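Long-range contacts in precorrin-6y methyltransferase/putative decarboxylase (Methanothermobacter thermautotrophicus, PDB 1L3I), which probably methylates C-15 of cobalt-precorrin-6B with S-adenosyl-L-methionine and removes the C-12 carboxylate, giving cobalt-precorrin-7 on the anaerobic route to cobalamin: residues 117-121 and 149-153; 129-135 and 178-184. All coordinates share one frame; numbering follows the deposited sequence.

Contact 1 (117-121 and 149-153); sequences LRIIK and DLGFD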
ATOM      1  N   LEU A 117      21.495 -19.522  -0.150  1.00 26.43           N
ATOM      2  CA  LEU A 117      20.338 -20.374   0.122  1.00 32.24           C
ATOM      3  C   LEU A 117      20.655 -21.870   0.034  1.00 36.27           C
ATOM      4  O   LEU A 117      20.330 -22.619   0.954  1.00 36.76           O
ATOM      5  CB  LEU A 117      19.159 -20.015  -0.789  1.00 30.04           C
ATOM      6  CG  LEU A 117      18.416 -18.716  -0.490  1.00 28.01           C
ATOM      7  CD1 LEU A 117      17.300 -18.599  -1.501  1.00 22.50           C
ATOM      8  CD2 LEU A 117      17.879 -18.685   0.941  1.00 23.06           C
ATOM      9  N   ARG A 118      21.323 -22.294  -1.042  1.00 40.08           N
ATOM     10  CA  ARG A 118      21.701 -23.697  -1.223  1.00 38.77           C
ATOM     11  C   ARG A 118      22.443 -24.189   0.007  1.00 35.28           C
ATOM     12  O   ARG A 118      22.184 -25.285   0.475  1.00 38.95           O
ATOM     13  CB  ARG A 118      22.617 -23.873  -2.423  1.00 44.31           C
ATOM     14  CG  ARG A 118      21.929 -23.933  -3.767  1.00 48.22           C
ATOM     15  CD  ARG A 118      22.972 -24.203  -4.822  1.00 48.01           C
ATOM     16  NE  ARG A 118      22.477 -24.089  -6.178  1.00 51.14           N
ATOM     17  CZ  ARG A 118      23.070 -23.371  -7.127  1.00 59.40           C
ATOM     18  NH1 ARG A 118      24.182 -22.682  -6.860  1.00 57.18           N
ATOM     19  NH2 ARG A 118      22.588 -23.372  -8.375  1.00 60.20           N
ATOM     20  N   ILE A 119      23.382 -23.379   0.496  1.00 33.80           N
ATOM     21  CA  ILE A 119      24.159 -23.702   1.698  1.00 32.97           C
ATOM     22  C   ILE A 119      23.243 -23.765   2.918  1.00 36.00           C
ATOM     23  O   ILE A 119      23.354 -24.684   3.719  1.00 41.08           O
ATOM     24  CB  ILE A 119      25.302 -22.664   1.962  1.00 30.49           C
ATOM     25  CG1 ILE A 119      26.325 -22.682   0.818  1.00 29.89           C
ATOM     26  CG2 ILE A 119      25.961 -22.902   3.316  1.00 26.01           C
ATOM     27  CD1 ILE A 119      27.337 -21.544   0.867  1.00 27.48           C
ATOM     28  N   ILE A 120      22.364 -22.775   3.086  1.00 36.72           N
ATOM     29  CA  ILE A 120      21.453 -22.787   4.235  1.00 35.90           C
ATOM     30  C   ILE A 120      20.627 -24.076   4.199  1.00 37.37           C
ATOM     31  O   ILE A 120      20.359 -24.664   5.231  1.00 36.51           O
ATOM     32  CB  ILE A 120      20.499 -21.540   4.285  1.00 35.81           C
ATOM     33  CG1 ILE A 120      21.273 -20.275   4.688  1.00 29.46           C
ATOM     34  CG2 ILE A 120      19.365 -21.782   5.284  1.00 31.76           C
ATOM     35  CD1 ILE A 120      20.448 -19.002   4.668  1.00 26.79           C
ATOM     36  N   LYS A 121      20.238 -24.523   3.009  1.00 42.09           N
ATOM     37  CA  LYS A 121      19.468 -25.757   2.926  1.00 45.35           C
ATOM     38  C   LYS A 121      20.321 -26.881   3.527  1.00 47.64           C
ATOM     39  O   LYS A 121      19.883 -27.512   4.474  1.00 47.52           O
ATOM     40  CB  LYS A 121      19.061 -26.110   1.493  1.00 44.23           C
ATOM     41  CG  LYS A 121      18.179 -27.334   1.439  1.00 44.23           C
ATOM     42  CD  LYS A 121      18.043 -27.867   0.034  1.00 51.69           C
ATOM     43  CE  LYS A 121      17.273 -29.199   0.048  1.00 52.59           C
ATOM     44  NZ  LYS A 121      17.008 -29.708  -1.347  1.00 55.82           N
ATOM     45  N   ASP A 149      13.066 -24.508  -6.152  1.00 44.47           N
ATOM     46  CA  ASP A 149      14.027 -25.418  -6.749  1.00 43.89           C
ATOM     47  C   ASP A 149      14.748 -26.283  -5.721  1.00 44.39           C
ATOM     48  O   ASP A 149      15.235 -27.365  -6.045  1.00 50.19           O
ATOM     49  CB  ASP A 149      15.037 -24.644  -7.590  1.00 38.77           C
ATOM     50  CG  ASP A 149      14.414 -23.978  -8.802  1.00 44.34           C
ATOM     51  OD1 ASP A 149      13.178 -24.133  -9.021  1.00 45.50           O
ATOM     52  OD2 ASP A 149      15.158 -23.301  -9.550  1.00 46.61           O
ATOM     53  N   LEU A 150      14.826 -25.801  -4.485  1.00 42.76           N
ATOM     54  CA  LEU A 150      15.488 -26.559  -3.429  1.00 36.81           C
ATOM     55  C   LEU A 150      14.477 -27.440  -2.717  1.00 36.60           C
ATOM     56  O   LEU A 150      14.787 -28.054  -1.700  1.00 39.57           O
ATOM     57  CB  LEU A 150      16.198 -25.624  -2.453  1.00 33.86           C
ATOM     58  CG  LEU A 150      17.323 -24.779  -3.035  1.00 37.70           C
ATOM     59  CD1 LEU A 150      17.889 -23.865  -1.960  1.00 38.36           C
ATOM     60  CD2 LEU A 150      18.416 -25.666  -3.628  1.00 38.88           C
ATOM     61  N   GLY A 151      13.256 -27.475  -3.230  1.00 36.77           N
ATOM     62  CA  GLY A 151      12.223 -28.321  -2.659  1.00 37.81           C
ATOM     63  C   GLY A 151      11.372 -27.803  -1.510  1.00 39.76           C
ATOM     64  O   GLY A 151      10.670 -28.578  -0.852  1.00 39.25           O
ATOM     65  N   PHE A 152      11.398 -26.499  -1.262  1.00 40.87           N
ATOM     66  CA  PHE A 152      10.599 -25.942  -0.172  1.00 39.70           C
ATOM     67  C   PHE A 152       9.233 -25.457  -0.626  1.00 40.60           C
ATOM     68  O   PHE A 152       8.988 -25.227  -1.823  1.00 40.55           O
ATOM     69  CB  PHE A 152      11.306 -24.747   0.476  1.00 37.90           C
ATOM     70  CG  PHE A 152      12.577 -25.085   1.180  1.00 35.47           C
ATOM     71  CD1 PHE A 152      13.797 -24.913   0.545  1.00 37.39           C
ATOM     72  CD2 PHE A 152      12.565 -25.542   2.492  1.00 34.77           C
ATOM     73  CE1 PHE A 152      14.994 -25.179   1.204  1.00 40.52           C
ATOM     74  CE2 PHE A 152      13.757 -25.812   3.170  1.00 37.16           C
ATOM     75  CZ  PHE A 152      14.971 -25.635   2.525  1.00 39.96           C
ATOM     76  N   ASP A 153       8.335 -25.329   0.341  1.00 39.82           N
ATOM     77  CA  ASP A 153       7.012 -24.773   0.091  1.00 44.52           C
ATOM     78  C   ASP A 153       7.273 -23.290   0.398  1.00 42.85           C
ATOM     79  O   ASP A 153       7.520 -22.925   1.556  1.00 41.28           O
ATOM     80  CB  ASP A 153       5.999 -25.349   1.075  1.00 52.94           C
ATOM     81  CG  ASP A 153       4.558 -24.905   0.797  1.00 66.10           C
ATOM     82  OD1 ASP A 153       4.291 -23.682   0.625  1.00 71.96           O
ATOM     83  OD2 ASP A 153       3.675 -25.785   0.782  1.00 73.64           O
TER

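Contact 2 (129-135 and 178-184); sequences RIIVTAI and PVALIYT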
ATOM      1  N   ARG A 129      13.275 -22.942   9.706  1.00 38.59           N
ATOM      2  CA  ARG A 129      12.614 -21.899   8.942  1.00 33.44           C
ATOM      3  C   ARG A 129      13.620 -20.981   8.272  1.00 32.53           C
ATOM      4  O   ARG A 129      14.629 -20.621   8.867  1.00 31.94           O
ATOM      5  CB  ARG A 129      11.734 -21.062   9.875  1.00 35.75           C
ATOM      6  CG  ARG A 129      10.510 -21.773  10.462  1.00 35.09           C
ATOM      7  CD  ARG A 129      10.511 -21.730  11.986  1.00 34.79           C
ATOM      8  NE  ARG A 129      11.264 -22.843  12.546  1.00 35.42           N
ATOM      9  CZ  ARG A 129      11.856 -22.855  13.740  1.00 40.60           C
ATOM     10  NH1 ARG A 129      11.806 -21.800  14.548  1.00 37.43           N
ATOM     11  NH2 ARG A 129      12.499 -23.938  14.136  1.00 42.68           N
ATOM     12  N   ILE A 130      13.338 -20.611   7.026  1.00 32.80           N
ATOM     13  CA  ILE A 130      14.183 -19.687   6.276  1.00 28.46           C
ATOM     14  C   ILE A 130      13.301 -18.486   5.922  1.00 30.30           C
ATOM     15  O   ILE A 130      12.155 -18.650   5.509  1.00 28.10           O
ATOM     16  CB  ILE A 130      14.713 -20.300   4.960  1.00 32.65           C
ATOM     17  CG1 ILE A 130      15.478 -21.606   5.236  1.00 31.25           C
ATOM     18  CG2 ILE A 130      15.588 -19.286   4.220  1.00 25.90           C
ATOM     19  CD1 ILE A 130      15.956 -22.285   3.972  1.00 30.43           C
ATOM     20  N   ILE A 131      13.825 -17.279   6.122  1.00 31.35           N
ATOM     21  CA  ILE A 131      13.097 -16.044   5.818  1.00 25.73           C
ATOM     22  C   ILE A 131      14.053 -15.085   5.126  1.00 23.82           C
ATOM     23  O   ILE A 131      15.118 -14.780   5.639  1.00 28.62           O
ATOM     24  CB  ILE A 131      12.530 -15.379   7.110  1.00 27.48           C
ATOM     25  CG1 ILE A 131      11.552 -16.325   7.809  1.00 21.46           C
ATOM     26  CG2 ILE A 131      11.822 -14.059   6.766  1.00 24.23           C
ATOM     27  CD1 ILE A 131      11.659 -16.293   9.286  1.00 23.66           C
ATOM     28  N   VAL A 132      13.710 -14.683   3.918  1.00 20.37           N
ATOM     29  CA  VAL A 132      14.539 -13.777   3.157  1.00 22.35           C
ATOM     30  C   VAL A 132      13.806 -12.448   3.096  1.00 24.66           C
ATOM     31  O   VAL A 132      12.628 -12.407   2.764  1.00 26.10           O
ATOM     32  CB  VAL A 132      14.769 -14.291   1.698  1.00 25.83           C
ATOM     33  CG1 VAL A 132      15.667 -13.314   0.936  1.00 21.91           C
ATOM     34  CG2 VAL A 132      15.379 -15.705   1.698  1.00 23.70           C
ATOM     35  N   THR A 133      14.500 -11.378   3.461  1.00 27.19           N
ATOM     36  CA  THR A 133      13.951 -10.029   3.442  1.00 29.45           C
ATOM     37  C   THR A 133      14.365  -9.426   2.115  1.00 31.83           C
ATOM     38  O   THR A 133      15.558  -9.233   1.872  1.00 38.91           O
ATOM     39  CB  THR A 133      14.567  -9.188   4.567  1.00 30.48           C
ATOM     40  OG1 THR A 133      14.478  -9.917   5.796  1.00 36.21           O
ATOM     41  CG2 THR A 133      13.816  -7.884   4.718  1.00 36.81           C
ATOM     42  N   ALA A 134      13.399  -9.087   1.265  1.00 30.42           N
ATOM     43  CA  ALA A 134      13.694  -8.535  -0.052  1.00 29.84           C
ATOM     44  C   ALA A 134      13.179  -7.135  -0.352  1.00 29.38           C
ATOM     45  O   ALA A 134      11.986  -6.870  -0.236  1.00 31.57           O
ATOM     46  CB  ALA A 134      13.195  -9.482  -1.115  1.00 24.94           C
ATOM     47  N   ILE A 135      14.086  -6.234  -0.714  1.00 32.10           N
ATOM     48  CA  ILE A 135      13.691  -4.876  -1.103  1.00 32.91           C
ATOM     49  C   ILE A 135      13.874  -4.701  -2.615  1.00 32.13           C
ATOM     50  O   ILE A 135      13.278  -3.810  -3.220  1.00 34.21           O
ATOM     51  CB  ILE A 135      14.465  -3.783  -0.345  1.00 33.75           C
ATOM     52  CG1 ILE A 135      15.968  -3.929  -0.574  1.00 34.43           C
ATOM     53  CG2 ILE A 135      14.117  -3.822   1.131  1.00 29.33           C
ATOM     54  CD1 ILE A 135      16.755  -2.800   0.021  1.00 34.32           C
ATOM     55  N   PRO A 178       8.286  -0.448   0.471  1.00 23.29           N
ATOM     56  CA  PRO A 178       7.780  -1.801   0.661  1.00 22.64           C
ATOM     57  C   PRO A 178       8.890  -2.822   0.857  1.00 20.85           C
ATOM     58  O   PRO A 178       9.982  -2.675   0.330  1.00 26.12           O
ATOM     59  CB  PRO A 178       6.978  -2.040  -0.626  1.00 18.31           C
ATOM     60  CG  PRO A 178       7.607  -1.167  -1.615  1.00 21.77           C
ATOM     61  CD  PRO A 178       7.863   0.092  -0.830  1.00 24.03           C
ATOM     62  N   VAL A 179       8.611  -3.824   1.672  1.00 24.19           N
ATOM     63  CA  VAL A 179       9.555  -4.884   1.931  1.00 26.25           C
ATOM     64  C   VAL A 179       8.785  -6.197   1.829  1.00 27.06           C
ATOM     65  O   VAL A 179       7.646  -6.301   2.313  1.00 28.59           O
ATOM     66  CB  VAL A 179      10.157  -4.766   3.356  1.00 28.46           C
ATOM     67  CG1 VAL A 179      11.096  -5.958   3.637  1.00 26.37           C
ATOM     68  CG2 VAL A 179      10.910  -3.451   3.490  1.00 30.46           C
ATOM     69  N   ALA A 180       9.363  -7.174   1.144  1.00 24.05           N
ATOM     70  CA  ALA A 180       8.723  -8.476   1.020  1.00 26.86           C
ATOM     71  C   ALA A 180       9.487  -9.513   1.861  1.00 28.26           C
ATOM     72  O   ALA A 180      10.709  -9.419   2.047  1.00 26.71           O
ATOM     73  CB  ALA A 180       8.685  -8.915  -0.447  1.00 25.12           C
ATOM     74  N   LEU A 181       8.747 -10.458   2.426  1.00 26.31           N
ATOM     75  CA  LEU A 181       9.346 -11.521   3.213  1.00 26.03           C
ATOM     76  C   LEU A 181       9.018 -12.823   2.499  1.00 29.03           C
ATOM     77  O   LEU A 181       7.839 -13.148   2.305  1.00 26.36           O
ATOM     78  CB  LEU A 181       8.792 -11.567   4.643  1.00 26.75           C
ATOM     79  CG  LEU A 181       9.062 -10.362   5.546  1.00 24.87           C
ATOM     80  CD1 LEU A 181       8.448 -10.622   6.902  1.00 23.18           C
ATOM     81  CD2 LEU A 181      10.551 -10.100   5.675  1.00 21.48           C
ATOM     82  N   ILE A 182      10.056 -13.485   1.982  1.00 28.38           N
ATOM     83  CA  ILE A 182       9.907 -14.761   1.295  1.00 25.39           C
ATOM     84  C   ILE A 182      10.302 -15.814   2.341  1.00 27.16           C
ATOM     85  O   ILE A 182      11.437 -15.821   2.826  1.00 28.13           O
ATOM     86  CB  ILE A 182      10.804 -14.837   0.025  1.00 26.11           C
ATOM     87  CG1 ILE A 182      10.363 -13.793  -0.997  1.00 21.32           C
ATOM     88  CG2 ILE A 182      10.736 -16.229  -0.599  1.00 23.98           C
ATOM     89  CD1 ILE A 182      10.880 -12.419  -0.739  1.00 21.62           C
ATOM     90  N   TYR A 183       9.369 -16.687   2.711  1.00 29.21           N
ATOM     91  CA  TYR A 183       9.653 -17.680   3.736  1.00 30.37           C
ATOM     92  C   TYR A 183       9.225 -19.098   3.369  1.00 33.71           C
ATOM     93  O   TYR A 183       8.287 -19.299   2.589  1.00 31.14           O
ATOM     94  CB  TYR A 183       9.047 -17.238   5.073  1.00 28.77           C
ATOM     95  CG  TYR A 183       7.550 -17.021   5.031  1.00 31.78           C
ATOM     96  CD1 TYR A 183       6.684 -18.014   5.493  1.00 31.74           C
ATOM     97  CD2 TYR A 183       6.998 -15.882   4.441  1.00 26.64           C
ATOM     98  CE1 TYR A 183       5.307 -17.876   5.383  1.00 31.76           C
ATOM     99  CE2 TYR A 183       5.622 -15.740   4.323  1.00 29.48           C
ATOM    100  CZ  TYR A 183       4.787 -16.748   4.779  1.00 34.42           C
ATOM    101  OH  TYR A 183       3.424 -16.646   4.619  1.00 39.69           O
ATOM    102  N   THR A 184       9.918 -20.070   3.967  1.00 43.55           N
ATOM    103  CA  THR A 184       9.695 -21.498   3.716  1.00 50.17           C
ATOM    104  C   THR A 184       8.648 -22.221   4.569  1.00 58.61           C
ATOM    105  O   THR A 184       8.135 -21.677   5.561  1.00 53.36           O
ATOM    106  CB  THR A 184      11.035 -22.290   3.777  1.00 46.69           C
ATOM    107  OG1 THR A 184      11.614 -22.165   5.080  1.00 43.81           O
ATOM    108  CG2 THR A 184      12.033 -21.755   2.749  1.00 42.99           C
TER
HETATM  109  O   HOH W   1       9.869 -20.040   7.298  1.00 44.81           O
HETATM  110  O   HOH W   2      10.404  -3.316  -2.668  1.00 29.68           O

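Contact 1 (117-121 and 149-153)
Leu150 and Lys121 carry most of this contact, in which the last turns of one helix meet the loop that leaves another. The isobutyl group of Leu150 lies against the helix at Arg118: its CD1 reaches Arg118 N at 3.9 Å, and its CD2 meets Arg118 CG at the same separation, the two side chains crossing at about a right angle. Lys121 runs the opposite way past Leu150, with its CD 3.8 Å from Leu150 CB. Its CG stands anti to the backbone N (chi1 -176°) and the chain beyond is fully extended, which carries NZ to Leu150 O for a hydrogen bond of 2.8 Å. The ammonium sits above the carbonyl plane, 38° out of it. Nearer the backbone, Lys121 CG approaches Phe152 CZ obliquely at 3.8 Å; the methylenes thus pack on Leu150 and Phe152 while NZ bonds the Leu150 carbonyl. That carbonyl belongs to the turn where helix 137-149 ends in a Schellman motif, with Gly151, at positive phi, as its C-prime residue. Inward of this surface contact, Leu117 packs on Cys146 and Leu147 of that helix, and both Leu117 and Phe152 rest on Ile130 of strand 128-134.

Contact 2 (129-135 and 178-184)
Strands 128-134 and 170-183 pair antiparallel inside the mixed sheet of the methyltransferase domain, their short segments running at 156° to each other. Reciprocal backbone hydrogen bonds join the hydrogen-bonded pairs Val132-Ile182 and Ala134-Ala180; Ala134 N to Ala180 O, at 2.8 Å, is almost straight. Near Thr184 the ladder changes. Thr184 N still donates to Ile130 O, but Ile130 N donates to the side-chain OG1 of Thr184 at 3.0 Å. That hydroxyl stands between its own backbone N and carbonyl carbon (chi1 61°), while Thr184 CG2 packs 3.8 Å from Ile130 CB. Water 1 bridges Ile130 O and Thr184 O. Ala134 CB meets Ile182 CD1 at 3.8 Å on the face covered by helix 137-149, where Ala134 packs on Lys140 and Ile182 on Ala143. On the other face, Ile131 CG1 touches Tyr183 CB at 3.8 Å, and Leu181 and Tyr183 pack on helix 19-29. Thr133 CG2 lies 3.5 Å from Val179 CG1, and the Thr133 side chain comes within about 6 Å of the bound S-adenosyl-L-homocysteine. The last strand, 170-183, inserted antiparallel between 128-134 and 155-167, gives the order 3-2-1-4-5-7-6 of the Rossmann-like class I methyltransferase fold.

After the first four parallel strands, the chain enters helix 113-122, then strand 128-134, helix 137-149 and the long strands 155-167 and 170-183. Contact 1 closes a loop that holds strand 128-134 and helix 137-149; contact 2 closes a longer one, from that strand to the last strand. Their segments alternate, so the two loops cross. Helix 137-149, which leads into the second half of contact 1, also covers one face of the strand pair in contact 2. The contacts touch directly: Phe152 CG lies 3.7 Å from Thr184 CG2, and Ile120 CG2 lies 3.7 Å from Ile130 CD1. Together they tie two neighbouring helices to the side of the sheet where parallel strand 128-134 meets the reversed strand 170-183.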